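Local structure of probable ss-1,3-N-acetylglucosaminyltransferase (Staphylococcus aureus subsp. aureus N315, 6H21) at residues Y124-E129 with N157-D162; I168-S173 with L278-Q283; K211-K216 with P259-Q264. The protein is probably a family 2 glycosyltransferase with a GT-A-type domain and a TarS-type linker domain, modelled here with manganese and uridine-diphosphate-N-acetylglucosamine. One frame throughout, in Å; residues are numbered along the deposited sequence.

Contact 1: residues Y124-E129 with N157-D162; sequences YNYGKE and NVAKAD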
ATOM      1  N   TYR C 124      14.339 -45.065 -20.009  1.00 40.38           N
ATOM      2  CA  TYR C 124      13.866 -45.554 -21.303  1.00 41.29           C
ATOM      3  C   TYR C 124      12.807 -46.648 -21.107  1.00 42.33           C
ATOM      4  O   TYR C 124      11.774 -46.612 -21.758  1.00 42.72           O
ATOM      5  CB  TYR C 124      14.984 -46.115 -22.189  1.00 41.67           C
ATOM      6  CG  TYR C 124      14.451 -46.734 -23.462  1.00 42.68           C
ATOM      7  CD1 TYR C 124      14.189 -45.964 -24.583  1.00 42.73           C
ATOM      8  CD2 TYR C 124      14.149 -48.088 -23.530  1.00 44.07           C
ATOM      9  CE1 TYR C 124      13.658 -46.518 -25.740  1.00 43.94           C
ATOM     10  CE2 TYR C 124      13.623 -48.659 -24.681  1.00 45.02           C
ATOM     11  CZ  TYR C 124      13.371 -47.871 -25.790  1.00 44.98           C
ATOM     12  OH  TYR C 124      12.847 -48.417 -26.936  1.00 45.98           O
ATOM     13  N   ASN C 125      13.095 -47.640 -20.257  1.00 43.08           N
ATOM     14  CA  ASN C 125      12.157 -48.774 -20.030  1.00 44.57           C
ATOM     15  C   ASN C 125      10.807 -48.237 -19.523  1.00 44.99           C
ATOM     16  O   ASN C 125       9.748 -48.652 -20.002  1.00 45.86           O
ATOM     17  CB  ASN C 125      12.731 -49.831 -19.078  1.00 45.16           C
ATOM     18  CG  ASN C 125      13.811 -50.692 -19.702  1.00 45.32           C
ATOM     19  OD1 ASN C 125      13.884 -50.840 -20.921  1.00 45.37           O
ATOM     20  ND2 ASN C 125      14.663 -51.264 -18.871  1.00 45.44           N
ATOM     21  N   TYR C 126      10.850 -47.305 -18.564  1.00 44.44           N
ATOM     22  CA  TYR C 126       9.638 -46.751 -17.947  1.00 44.91           C
ATOM     23  C   TYR C 126       8.840 -45.941 -18.984  1.00 44.77           C
ATOM     24  O   TYR C 126       7.620 -46.020 -19.046  1.00 45.46           O
ATOM     25  CB  TYR C 126      10.018 -45.932 -16.714  1.00 44.28           C
ATOM     26  CG  TYR C 126       8.869 -45.592 -15.799  1.00 44.61           C
ATOM     27  CD1 TYR C 126       8.162 -46.582 -15.137  1.00 46.02           C
ATOM     28  CD2 TYR C 126       8.501 -44.278 -15.576  1.00 43.82           C
ATOM     29  CE1 TYR C 126       7.110 -46.279 -14.287  1.00 46.55           C
ATOM     30  CE2 TYR C 126       7.453 -43.956 -14.730  1.00 44.24           C
ATOM     31  CZ  TYR C 126       6.754 -44.959 -14.079  1.00 45.66           C
ATOM     32  OH  TYR C 126       5.714 -44.632 -13.258  1.00 46.05           O
ATOM     33  N   GLY C 127       9.552 -45.171 -19.807  1.00 44.06           N
ATOM     34  CA  GLY C 127       8.976 -44.464 -20.938  1.00 44.32           C
ATOM     35  C   GLY C 127       8.287 -45.409 -21.910  1.00 46.16           C
ATOM     36  O   GLY C 127       7.168 -45.161 -22.335  1.00 46.52           O
ATOM     37  N   LYS C 128       8.967 -46.497 -22.269  1.00 47.67           N
ATOM     38  CA  LYS C 128       8.449 -47.443 -23.266  1.00 50.49           C
ATOM     39  C   LYS C 128       7.161 -48.083 -22.731  1.00 52.20           C
ATOM     40  O   LYS C 128       6.136 -48.127 -23.421  1.00 53.17           O
ATOM     41  CB  LYS C 128       9.519 -48.482 -23.607  1.00 51.35           C
ATOM     42  CG  LYS C 128       9.312 -49.222 -24.924  1.00 53.50           C
ATOM     43  CD  LYS C 128       9.401 -48.327 -26.159  1.00 53.84           C
ATOM     44  CE  LYS C 128       9.575 -49.109 -27.449  1.00 54.80           C
ATOM     45  N   GLU C 129       7.225 -48.525 -21.474  1.00 53.04           N
ATOM     46  CA  GLU C 129       6.128 -49.178 -20.746  1.00 55.37           C
ATOM     47  C   GLU C 129       4.880 -48.283 -20.714  1.00 55.03           C
ATOM     48  O   GLU C 129       3.769 -48.783 -20.889  1.00 56.18           O
ATOM     49  CB  GLU C 129       6.650 -49.540 -19.351  1.00 58.00           C
ATOM     50  CG  GLU C 129       5.611 -49.810 -18.275  1.00 61.47           C
ATOM     51  CD  GLU C 129       6.229 -50.015 -16.893  1.00 65.05           C
ATOM     52  OE1 GLU C 129       7.438 -50.354 -16.828  1.00 66.48           O
ATOM     53  OE2 GLU C 129       5.519 -49.807 -15.873  1.00 68.95           O
ATOM     54  N   ASN C 157       6.973 -42.712  -8.084  1.00 47.38           N
ATOM     55  CA  ASN C 157       6.865 -42.911  -9.518  1.00 46.54           C
ATOM     56  C   ASN C 157       5.445 -42.586  -9.989  1.00 46.55           C
ATOM     57  O   ASN C 157       4.469 -42.945  -9.332  1.00 48.10           O
ATOM     58  CB  ASN C 157       7.230 -44.342  -9.909  1.00 47.50           C
ATOM     59  CG  ASN C 157       8.672 -44.681  -9.600  1.00 47.23           C
ATOM     60  OD1 ASN C 157       9.477 -43.797  -9.303  1.00 46.39           O
ATOM     61  ND2 ASN C 157       9.004 -45.956  -9.677  1.00 47.92           N
ATOM     62  N   VAL C 158       5.357 -41.903 -11.134  1.00 45.10           N
ATOM     63  CA  VAL C 158       4.110 -41.467 -11.729  1.00 44.91           C
ATOM     64  C   VAL C 158       4.144 -41.770 -13.229  1.00 44.63           C
ATOM     65  O   VAL C 158       4.923 -41.160 -13.973  1.00 43.44           O
ATOM     66  CB  VAL C 158       3.873 -39.963 -11.508  1.00 43.82           C
ATOM     67  CG1 VAL C 158       2.607 -39.492 -12.212  1.00 43.87           C
ATOM     68  CG2 VAL C 158       3.839 -39.607 -10.027  1.00 44.15           C
ATOM     69  N   ALA C 159       3.232 -42.633 -13.678  1.00 45.75           N
ATOM     70  CA  ALA C 159       3.261 -43.148 -15.041  1.00 46.19           C
ATOM     71  C   ALA C 159       2.720 -42.095 -16.016  1.00 45.81           C
ATOM     72  O   ALA C 159       3.264 -41.914 -17.107  1.00 45.18           O
ATOM     73  CB  ALA C 159       2.476 -44.436 -15.111  1.00 47.77           C
ATOM     74  N   LYS C 160       1.625 -41.435 -15.614  1.00 46.51           N
ATOM     75  CA  LYS C 160       0.983 -40.380 -16.383  1.00 46.35           C
ATOM     76  C   LYS C 160       0.791 -39.165 -15.466  1.00 45.93           C
ATOM     77  O   LYS C 160      -0.207 -39.071 -14.737  1.00 46.78           O
ATOM     78  CB  LYS C 160      -0.360 -40.852 -16.953  1.00 48.09           C
ATOM     79  CG  LYS C 160      -0.307 -42.039 -17.909  1.00 49.44           C
ATOM     80  CD  LYS C 160       0.049 -41.689 -19.348  1.00 49.32           C
ATOM     81  N   ALA C 161       1.749 -38.234 -15.518  1.00 44.42           N
ATOM     82  CA  ALA C 161       1.772 -37.098 -14.614  1.00 43.61           C
ATOM     83  C   ALA C 161       0.951 -35.945 -15.194  1.00 43.39           C
ATOM     84  O   ALA C 161       0.643 -35.908 -16.392  1.00 43.07           O
ATOM     85  CB  ALA C 161       3.194 -36.682 -14.344  1.00 42.61           C
ATOM     86  N   ASP C 162       0.601 -35.015 -14.304  1.00 43.20           N
ATOM     87  CA  ASP C 162      -0.163 -33.826 -14.619  1.00 43.43           C
ATOM     88  C   ASP C 162       0.750 -32.612 -14.386  1.00 41.54           C
ATOM     89  O   ASP C 162       1.467 -32.557 -13.378  1.00 41.48           O
ATOM     90  CB  ASP C 162      -1.432 -33.798 -13.758  1.00 45.13           C
ATOM     91  CG  ASP C 162      -2.423 -32.698 -14.096  1.00 46.30           C
ATOM     92  OD1 ASP C 162      -3.072 -32.813 -15.160  1.00 48.66           O
ATOM     93  OD2 ASP C 162      -2.554 -31.737 -13.292  1.00 46.57           O
TER
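Tyr126 turns its ring off helix 119-129 with CG opposite the backbone N (chi1 -166°) and beside the carbonyl carbon, which carries the phenol across to the loop 157-162. Asn157 meets the phenol with CB, while its chi1 of -64°, CG opposite the carbonyl carbon, turns the amide to Thr217 OG1 and Asp218 OD1. The Tyr126 hydroxyl is the main point of touch. It sits over the flat face of the peptide joining Val158 to Ala159, with Tyr126 OH 3.3 Å from Val158 C. Tyr126 OH also comes within 3.2 Å of Ala159 N, yet no hydrogen bond forms, because that N-H lies in the peptide plane while the oxygen stands above it. Two methyl- or methylene-type carbons flank the oxygen from nearly opposite sides: Asn157 CB at 3.7 Å from Tyr126 OH, and Ala159 CB at the same 3.7 Å from Tyr126 OH. Lower on the ring, Tyr126 CE2 passes 3.8 Å from Val158 O, which lies at the ring edge near its plane. The Val158 side chain itself sets off away from the helix.

The loop is held from its other neighbours. Val158 exchanges backbone hydrogen bonds with Ile215, and Ala159 O accepts from Ser214 OG. The Tyr126 ring also touches Ser214 and Lys216 of strand 213-216.

The contact thus joins the end of a helix of the glycosyltransferase domain to a surface loop lying along strand 213-216. Its chemistry is van der Waals and dipolar rather than directional: a phenol oxygen laid over a peptide face, with no hydrogen bond between the two segments, suggests that the fit of the surfaces and the loop's bonds to its other neighbours, rather than a bond to the phenol, hold it here.

Contact 2: residues I168-S173 with L278-Q283; sequences IFYALS and LLRHGQ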
ATOM      1  N   ILE C 168       5.084 -29.605 -12.474  1.00 35.57           N
ATOM      2  CA  ILE C 168       6.081 -29.727 -13.547  1.00 35.17           C
ATOM      3  C   ILE C 168       6.615 -28.335 -13.913  1.00 34.24           C
ATOM      4  O   ILE C 168       7.768 -28.229 -14.326  1.00 33.75           O
ATOM      5  CB  ILE C 168       5.526 -30.505 -14.765  1.00 35.55           C
ATOM      6  CG1 ILE C 168       4.990 -31.869 -14.337  1.00 36.71           C
ATOM      7  CG2 ILE C 168       6.564 -30.646 -15.874  1.00 35.18           C
ATOM      8  CD1 ILE C 168       4.611 -32.771 -15.489  1.00 37.34           C
ATOM      9  N   PHE C 169       5.824 -27.272 -13.700  1.00 33.79           N
ATOM     10  CA  PHE C 169       6.300 -25.912 -13.991  1.00 33.37           C
ATOM     11  C   PHE C 169       7.437 -25.473 -13.056  1.00 32.83           C
ATOM     12  O   PHE C 169       8.043 -24.444 -13.294  1.00 32.24           O
ATOM     13  CB  PHE C 169       5.174 -24.881 -13.900  1.00 33.54           C
ATOM     14  CG  PHE C 169       4.293 -24.801 -15.115  1.00 33.64           C
ATOM     15  CD1 PHE C 169       4.684 -25.319 -16.334  1.00 34.41           C
ATOM     16  CD2 PHE C 169       3.057 -24.186 -15.030  1.00 34.01           C
ATOM     17  CE1 PHE C 169       3.843 -25.252 -17.437  1.00 34.92           C
ATOM     18  CE2 PHE C 169       2.226 -24.095 -16.139  1.00 34.31           C
ATOM     19  CZ  PHE C 169       2.629 -24.605 -17.344  1.00 34.54           C
ATOM     20  N   TYR C 170       7.741 -26.269 -12.030  1.00 32.96           N
ATOM     21  CA  TYR C 170       8.845 -25.976 -11.123  1.00 33.15           C
ATOM     22  C   TYR C 170      10.068 -26.852 -11.440  1.00 33.27           C
ATOM     23  O   TYR C 170      10.997 -26.890 -10.670  1.00 33.66           O
ATOM     24  CB  TYR C 170       8.354 -26.139  -9.677  1.00 33.70           C
ATOM     25  CG  TYR C 170       7.303 -25.119  -9.328  1.00 33.59           C
ATOM     26  CD1 TYR C 170       5.984 -25.303  -9.709  1.00 33.77           C
ATOM     27  CD2 TYR C 170       7.637 -23.933  -8.698  1.00 33.47           C
ATOM     28  CE1 TYR C 170       5.016 -24.351  -9.440  1.00 33.60           C
ATOM     29  CE2 TYR C 170       6.680 -22.974  -8.418  1.00 33.30           C
ATOM     30  CZ  TYR C 170       5.367 -23.180  -8.792  1.00 33.25           C
ATOM     31  OH  TYR C 170       4.419 -22.239  -8.519  1.00 33.12           O
ATOM     32  N   ALA C 171      10.040 -27.562 -12.570  1.00 33.10           N
ATOM     33  CA  ALA C 171      11.090 -28.491 -12.968  1.00 33.41           C
ATOM     34  C   ALA C 171      11.224 -28.470 -14.497  1.00 33.00           C
ATOM     35  O   ALA C 171      11.007 -29.462 -15.181  1.00 33.40           O
ATOM     36  CB  ALA C 171      10.765 -29.875 -12.447  1.00 34.16           C
ATOM     37  N   LEU C 172      11.623 -27.313 -15.017  1.00 32.51           N
ATOM     38  CA  LEU C 172      11.539 -27.015 -16.422  1.00 32.33           C
ATOM     39  C   LEU C 172      12.909 -27.074 -17.113  1.00 32.13           C
ATOM     40  O   LEU C 172      13.015 -26.683 -18.285  1.00 32.43           O
ATOM     41  CB  LEU C 172      10.910 -25.630 -16.562  1.00 32.08           C
ATOM     42  CG  LEU C 172       9.411 -25.564 -16.322  1.00 32.24           C
ATOM     43  CD1 LEU C 172       8.927 -24.134 -16.487  1.00 32.06           C
ATOM     44  CD2 LEU C 172       8.645 -26.508 -17.232  1.00 32.59           C
ATOM     45  N   SER C 173      13.934 -27.614 -16.456  1.00 32.11           N
ATOM     46  CA  SER C 173      15.220 -27.869 -17.147  1.00 32.24           C
ATOM     47  C   SER C 173      14.973 -28.896 -18.258  1.00 32.38           C
ATOM     48  O   SER C 173      14.008 -29.653 -18.206  1.00 32.44           O
ATOM     49  CB  SER C 173      16.307 -28.350 -16.212  1.00 32.62           C
ATOM     50  OG  SER C 173      16.212 -29.749 -15.985  1.00 32.67           O
ATOM     51  N   LEU C 278       6.483 -17.831 -11.940  1.00 29.46           N
ATOM     52  CA  LEU C 278       7.332 -16.701 -12.311  1.00 29.51           C
ATOM     53  C   LEU C 278       7.521 -15.738 -11.122  1.00 29.76           C
ATOM     54  O   LEU C 278       8.629 -15.260 -10.824  1.00 29.74           O
ATOM     55  CB  LEU C 278       6.692 -15.997 -13.510  1.00 29.14           C
ATOM     56  CG  LEU C 278       7.439 -14.790 -14.052  1.00 29.16           C
ATOM     57  CD1 LEU C 278       8.790 -15.201 -14.588  1.00 29.58           C
ATOM     58  CD2 LEU C 278       6.637 -14.097 -15.137  1.00 29.07           C
ATOM     59  N   LEU C 279       6.424 -15.432 -10.443  1.00 30.05           N
ATOM     60  CA  LEU C 279       6.454 -14.561  -9.266  1.00 30.52           C
ATOM     61  C   LEU C 279       7.235 -15.208  -8.115  1.00 31.69           C
ATOM     62  O   LEU C 279       7.858 -14.489  -7.347  1.00 32.20           O
ATOM     63  CB  LEU C 279       5.015 -14.241  -8.855  1.00 30.48           C
ATOM     64  CG  LEU C 279       4.293 -13.284  -9.800  1.00 29.94           C
ATOM     65  CD1 LEU C 279       2.836 -13.133  -9.410  1.00 30.06           C
ATOM     66  CD2 LEU C 279       4.982 -11.923  -9.823  1.00 29.93           C
ATOM     67  N   ARG C 280       7.240 -16.545  -8.036  1.00 32.70           N
ATOM     68  CA  ARG C 280       7.907 -17.294  -6.949  1.00 34.49           C
ATOM     69  C   ARG C 280       9.413 -17.478  -7.194  1.00 34.40           C
ATOM     70  O   ARG C 280      10.188 -17.469  -6.232  1.00 34.60           O
ATOM     71  CB  ARG C 280       7.262 -18.665  -6.755  1.00 36.19           C
ATOM     72  CG  ARG C 280       6.072 -18.646  -5.811  1.00 38.41           C
ATOM     73  CD  ARG C 280       5.517 -20.029  -5.522  1.00 41.09           C
ATOM     74  NE  ARG C 280       4.307 -19.871  -4.733  1.00 44.37           N
ATOM     75  CZ  ARG C 280       3.261 -20.694  -4.752  1.00 47.46           C
ATOM     76  NH1 ARG C 280       3.208 -21.684  -5.635  1.00 48.52           N
ATOM     77  NH2 ARG C 280       2.283 -20.519  -3.879  1.00 46.69           N
ATOM     78  N   HIS C 281       9.827 -17.641  -8.458  1.00 33.71           N
ATOM     79  CA  HIS C 281      11.216 -18.044  -8.755  1.00 34.59           C
ATOM     80  C   HIS C 281      11.819 -17.270  -9.931  1.00 34.21           C
ATOM     81  O   HIS C 281      12.923 -17.589 -10.333  1.00 35.12           O
ATOM     82  CB  HIS C 281      11.278 -19.554  -9.019  1.00 35.17           C
ATOM     83  CG  HIS C 281      10.939 -20.370  -7.820  1.00 36.10           C
ATOM     84  ND1 HIS C 281      11.671 -20.297  -6.644  1.00 37.94           N
ATOM     85  CD2 HIS C 281       9.937 -21.238  -7.580  1.00 36.67           C
ATOM     86  CE1 HIS C 281      11.134 -21.087  -5.737  1.00 38.17           C
ATOM     87  NE2 HIS C 281      10.079 -21.687  -6.292  1.00 37.81           N
ATOM     88  N   GLY C 282      11.104 -16.283 -10.486  1.00 33.55           N
ATOM     89  CA  GLY C 282      11.600 -15.517 -11.617  1.00 33.52           C
ATOM     90  C   GLY C 282      12.910 -14.787 -11.335  1.00 34.27           C
ATOM     91  O   GLY C 282      13.302 -14.538 -10.180  1.00 33.64           O
ATOM     92  N   GLN C 283      13.600 -14.423 -12.421  1.00 34.73           N
ATOM     93  CA  GLN C 283      14.779 -13.531 -12.353  1.00 36.65           C
ATOM     94  C   GLN C 283      14.406 -12.203 -11.670  1.00 35.53           C
ATOM     95  O   GLN C 283      13.402 -11.606 -12.008  1.00 33.80           O
ATOM     96  CB  GLN C 283      15.283 -13.189 -13.756  1.00 39.40           C
ATOM     97  CG  GLN C 283      16.584 -13.855 -14.174  1.00 43.44           C
ATOM     98  CD  GLN C 283      17.373 -12.909 -15.062  1.00 47.99           C
ATOM     99  OE1 GLN C 283      18.236 -12.151 -14.605  1.00 54.27           O
ATOM    100  NE2 GLN C 283      17.037 -12.902 -16.341  1.00 46.38           N
TER
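A short 3-10 turn, 168-170, in the family 2 glycosyltransferase part meets the C-terminal part of helix 264-281 in the TarS-type linker part, and Tyr170 makes the junction by touching Arg280 and His281. The arginine, extended from CG to NE, gives an N-H to the phenol: Arg280 NH1 to Tyr170 OH is 3.2 Å, bent at 143°. The oxygen lies somewhat out of the guanidinium plane, and ring and guanidinium are turned 42° against each other, so this is a bond at the phenol end rather than a cation-pi stack. Farther back on the same ring, Tyr170 CD2 meets His281 CD2 at 3.7 Å. The two rings meet rim to rim with planes nearly perpendicular (86°), and neither covers the other's face. Tyr170 therefore fits against this part of the helix by one polar and one aromatic grip.

Just after the turn, Ser173 touches the bound uridine-diphosphate-N-acetylglucosamine, which places this interdomain junction near the ligand pocket. Tyr170 also rests on Thr276 and Arg277, Phe169 and Leu172 pack between helices 198-207 and 264-281, and Leu278 touches helix 242-256.

Contact 3: residues K211-K216 with P259-Q264; sequences KNYSIK and PIYKNQ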
ATOM      1  N   LYS C 211       1.356 -35.366 -24.483  1.00 41.02           N
ATOM      2  CA  LYS C 211       0.270 -35.756 -23.573  1.00 41.59           C
ATOM      3  C   LYS C 211       0.812 -36.543 -22.368  1.00 41.30           C
ATOM      4  O   LYS C 211       0.328 -36.376 -21.263  1.00 41.30           O
ATOM      5  CB  LYS C 211      -0.784 -36.571 -24.332  1.00 43.04           C
ATOM      6  N   ASN C 212       1.814 -37.392 -22.598  1.00 41.24           N
ATOM      7  CA  ASN C 212       2.172 -38.455 -21.690  1.00 41.56           C
ATOM      8  C   ASN C 212       3.510 -38.135 -21.026  1.00 40.31           C
ATOM      9  O   ASN C 212       4.562 -38.176 -21.677  1.00 39.95           O
ATOM     10  CB  ASN C 212       2.250 -39.791 -22.439  1.00 42.72           C
ATOM     11  CG  ASN C 212       0.894 -40.270 -22.916  1.00 44.22           C
ATOM     12  OD1 ASN C 212      -0.135 -39.749 -22.495  1.00 44.47           O
ATOM     13  ND2 ASN C 212       0.883 -41.272 -23.780  1.00 45.51           N
ATOM     14  N   TYR C 213       3.476 -37.842 -19.725  1.00 39.92           N
ATOM     15  CA  TYR C 213       4.708 -37.514 -19.006  1.00 38.99           C
ATOM     16  C   TYR C 213       4.871 -38.482 -17.833  1.00 39.57           C
ATOM     17  O   TYR C 213       3.896 -38.782 -17.128  1.00 40.52           O
ATOM     18  CB  TYR C 213       4.704 -36.065 -18.509  1.00 38.00           C
ATOM     19  CG  TYR C 213       3.885 -35.085 -19.302  1.00 37.79           C
ATOM     20  CD1 TYR C 213       4.219 -34.747 -20.600  1.00 37.67           C
ATOM     21  CD2 TYR C 213       2.793 -34.458 -18.730  1.00 37.90           C
ATOM     22  CE1 TYR C 213       3.458 -33.836 -21.321  1.00 37.73           C
ATOM     23  CE2 TYR C 213       2.028 -33.547 -19.428  1.00 37.76           C
ATOM     24  CZ  TYR C 213       2.377 -33.213 -20.721  1.00 37.70           C
ATOM     25  OH  TYR C 213       1.623 -32.307 -21.397  1.00 37.84           O
ATOM     26  N   SER C 214       6.103 -38.954 -17.625  1.00 39.23           N
ATOM     27  CA  SER C 214       6.379 -39.942 -16.582  1.00 39.94           C
ATOM     28  C   SER C 214       7.486 -39.429 -15.651  1.00 39.03           C
ATOM     29  O   SER C 214       8.380 -38.730 -16.087  1.00 37.86           O
ATOM     30  CB  SER C 214       6.719 -41.276 -17.208  1.00 40.79           C
ATOM     31  OG  SER C 214       5.642 -41.716 -18.038  1.00 42.01           O
ATOM     32  N   ILE C 215       7.406 -39.819 -14.374  1.00 39.62           N
ATOM     33  CA  ILE C 215       8.332 -39.397 -13.332  1.00 39.31           C
ATOM     34  C   ILE C 215       8.876 -40.651 -12.654  1.00 40.52           C
ATOM     35  O   ILE C 215       8.098 -41.460 -12.117  1.00 41.36           O
ATOM     36  CB  ILE C 215       7.642 -38.474 -12.305  1.00 39.21           C
ATOM     37  CG1 ILE C 215       7.134 -37.177 -12.949  1.00 38.27           C
ATOM     38  CG2 ILE C 215       8.558 -38.194 -11.119  1.00 39.07           C
ATOM     39  CD1 ILE C 215       6.039 -36.495 -12.173  1.00 38.49           C
ATOM     40  N   LYS C 216      10.211 -40.767 -12.645  1.00 40.48           N
ATOM     41  CA  LYS C 216      10.902 -41.939 -12.134  1.00 41.83           C
ATOM     42  C   LYS C 216      11.810 -41.497 -10.975  1.00 41.76           C
ATOM     43  O   LYS C 216      12.572 -40.552 -11.118  1.00 40.91           O
ATOM     44  CB  LYS C 216      11.610 -42.608 -13.320  1.00 41.96           C
ATOM     45  CG  LYS C 216      12.131 -44.013 -13.089  1.00 43.34           C
ATOM     46  CD  LYS C 216      11.068 -45.079 -13.018  1.00 44.95           C
ATOM     47  CE  LYS C 216      11.604 -46.468 -13.303  1.00 46.07           C
ATOM     48  NZ  LYS C 216      12.290 -47.041 -12.121  1.00 47.01           N
ATOM     49  N   PRO C 259      -1.943 -27.311 -28.986  1.00 41.34           N
ATOM     50  CA  PRO C 259      -2.907 -28.237 -29.588  1.00 43.02           C
ATOM     51  C   PRO C 259      -3.406 -29.345 -28.643  1.00 43.37           C
ATOM     52  O   PRO C 259      -4.415 -29.957 -28.920  1.00 44.73           O
ATOM     53  CB  PRO C 259      -2.156 -28.882 -30.753  1.00 43.86           C
ATOM     54  CG  PRO C 259      -0.702 -28.700 -30.428  1.00 42.70           C
ATOM     55  CD  PRO C 259      -0.597 -27.472 -29.548  1.00 41.09           C
ATOM     56  N   ILE C 260      -2.689 -29.590 -27.543  1.00 42.24           N
ATOM     57  CA  ILE C 260      -3.095 -30.576 -26.540  1.00 42.59           C
ATOM     58  C   ILE C 260      -4.107 -29.945 -25.588  1.00 42.23           C
ATOM     59  O   ILE C 260      -5.176 -30.485 -25.384  1.00 43.01           O
ATOM     60  CB  ILE C 260      -1.881 -31.112 -25.755  1.00 41.77           C
ATOM     61  CG1 ILE C 260      -0.814 -31.720 -26.673  1.00 42.09           C
ATOM     62  CG2 ILE C 260      -2.323 -32.091 -24.680  1.00 42.10           C
ATOM     63  CD1 ILE C 260      -1.284 -32.861 -27.515  1.00 43.65           C
ATOM     64  N   TYR C 261      -3.700 -28.840 -24.958  1.00 40.85           N
ATOM     65  CA  TYR C 261      -4.523 -28.122 -24.029  1.00 40.79           C
ATOM     66  C   TYR C 261      -5.272 -27.043 -24.821  1.00 41.41           C
ATOM     67  O   TYR C 261      -4.875 -25.887 -24.859  1.00 40.39           O
ATOM     68  CB  TYR C 261      -3.667 -27.580 -22.877  1.00 39.09           C
ATOM     69  CG  TYR C 261      -2.862 -28.651 -22.186  1.00 38.92           C
ATOM     70  CD1 TYR C 261      -3.432 -29.446 -21.205  1.00 39.36           C
ATOM     71  CD2 TYR C 261      -1.545 -28.907 -22.540  1.00 38.22           C
ATOM     72  CE1 TYR C 261      -2.717 -30.469 -20.599  1.00 39.43           C
ATOM     73  CE2 TYR C 261      -0.820 -29.929 -21.945  1.00 38.21           C
ATOM     74  CZ  TYR C 261      -1.404 -30.712 -20.967  1.00 38.78           C
ATOM     75  OH  TYR C 261      -0.695 -31.703 -20.351  1.00 38.90           O
ATOM     76  N   LYS C 262      -6.368 -27.455 -25.454  1.00 43.44           N
ATOM     77  CA  LYS C 262      -7.041 -26.600 -26.434  1.00 44.82           C
ATOM     78  C   LYS C 262      -8.241 -25.893 -25.801  1.00 44.91           C
ATOM     79  O   LYS C 262      -8.693 -24.896 -26.334  1.00 45.81           O
ATOM     80  CB  LYS C 262      -7.430 -27.396 -27.688  1.00 47.19           C
ATOM     81  CG  LYS C 262      -8.113 -28.720 -27.418  1.00 49.02           C
ATOM     82  CD  LYS C 262      -8.055 -29.650 -28.602  1.00 51.44           C
ATOM     83  CE  LYS C 262      -8.286 -31.088 -28.200  1.00 53.58           C
ATOM     84  NZ  LYS C 262      -9.520 -31.199 -27.384  1.00 54.90           N
ATOM     85  N   ASN C 263      -8.713 -26.356 -24.638  1.00 45.04           N
ATOM     86  CA  ASN C 263      -9.776 -25.658 -23.937  1.00 44.99           C
ATOM     87  C   ASN C 263      -9.243 -24.308 -23.430  1.00 43.63           C
ATOM     88  O   ASN C 263      -8.178 -24.225 -22.784  1.00 41.51           O
ATOM     89  CB  ASN C 263     -10.360 -26.497 -22.804  1.00 45.62           C
ATOM     90  CG  ASN C 263     -11.474 -25.772 -22.088  1.00 46.10           C
ATOM     91  OD1 ASN C 263     -11.234 -25.103 -21.087  1.00 45.13           O
ATOM     92  ND2 ASN C 263     -12.695 -25.886 -22.597  1.00 47.92           N
ATOM     93  N   GLN C 264     -10.010 -23.246 -23.696  1.00 43.63           N
ATOM     94  CA  GLN C 264      -9.532 -21.907 -23.483  1.00 42.60           C
ATOM     95  C   GLN C 264      -9.329 -21.658 -21.976  1.00 40.67           C
ATOM     96  O   GLN C 264      -8.359 -21.016 -21.565  1.00 38.63           O
ATOM     97  CB  GLN C 264     -10.492 -20.918 -24.145  1.00 44.08           C
ATOM     98  CG  GLN C 264      -9.895 -19.532 -24.304  1.00 44.10           C
ATOM     99  CD  GLN C 264      -8.597 -19.497 -25.085  1.00 44.71           C
ATOM    100  OE1 GLN C 264      -8.258 -20.399 -25.860  1.00 44.94           O
ATOM    101  NE2 GLN C 264      -7.855 -18.423 -24.870  1.00 45.86           N
TER
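Tyr213 and Tyr261 reach toward each other from opposite directions and join through their hydroxyls, with Tyr213 OH 2.6 Å from Tyr261 OH, a short hydrogen bond. Each oxygen lies in the plane of the other ring, at its edge: Tyr261 OH is 3.4 Å from Tyr213 CE2, and Tyr213 OH is 3.5 Å from Tyr261 CE2. Neither ring stacks on the other, and no other atoms of the two segments come as close across the gap. Ile260, pointing toward the strand segment, lies beside Lys211, which is modelled only to CB, at looser spacing.

The next shell fixes the rings. Lys211 O stands 3.7 Å above the plane of the Tyr213 ring, over its centre, and Ile260 CG2 lies 3.8 Å above the plane of the Tyr261 ring, offset toward its rim. Tyr213 takes an unusual chi1 of -28°, away from a staggered position, as its ring folds back under the carbonyl of Lys211. Tyr213 OH has a second hydrogen-bond partner in Leu207 O, just at the end of helix 198-207, so the Tyr213 hydroxyl has two partners.

Farther out, the backbone around each tyrosine is held. Tyr261 N is bonded to Ser258 OG and Tyr261 O to Arg267 NE, while Asn263, the N-cap of helix 264-281, holds Lys266 N with OD1; Tyr213 shares a backbone hydrogen bond with Ala161, and Lys211 N and Asn212 N both bond to Asp133 OD2.

The tyrosine pair thus bridges the start of strand 213-216, which runs parallel to strand 134-142 in the mixed sheet, and the loop between helices 242-256 and 264-281 of the linker part, where the Tyr261 ring also rests on Lys266 and Leu270 of helix 264-281.

Contacts 1 and 3 are neighbours, their centres about 13 Å apart on the same side of the chain's centre; contact 2 lies about 18 Å from contact 3 and 23 Å from contact 1, again between centres. Along the chain contact 1 closes first, and contact 3 is nested inside the loop that contact 2 closes. Strand 213-216 ties contacts 1 and 3 together, its Tyr213 O bonding to Ala161 N. Helix 264-281 links the other two, beginning in contact 3 and reaching contact 2. The connection 157-173 runs from contact 1 to contact 2, so contacts 2 and 3 fasten the linker part to the glycosyltransferase domain near both ends of one helix.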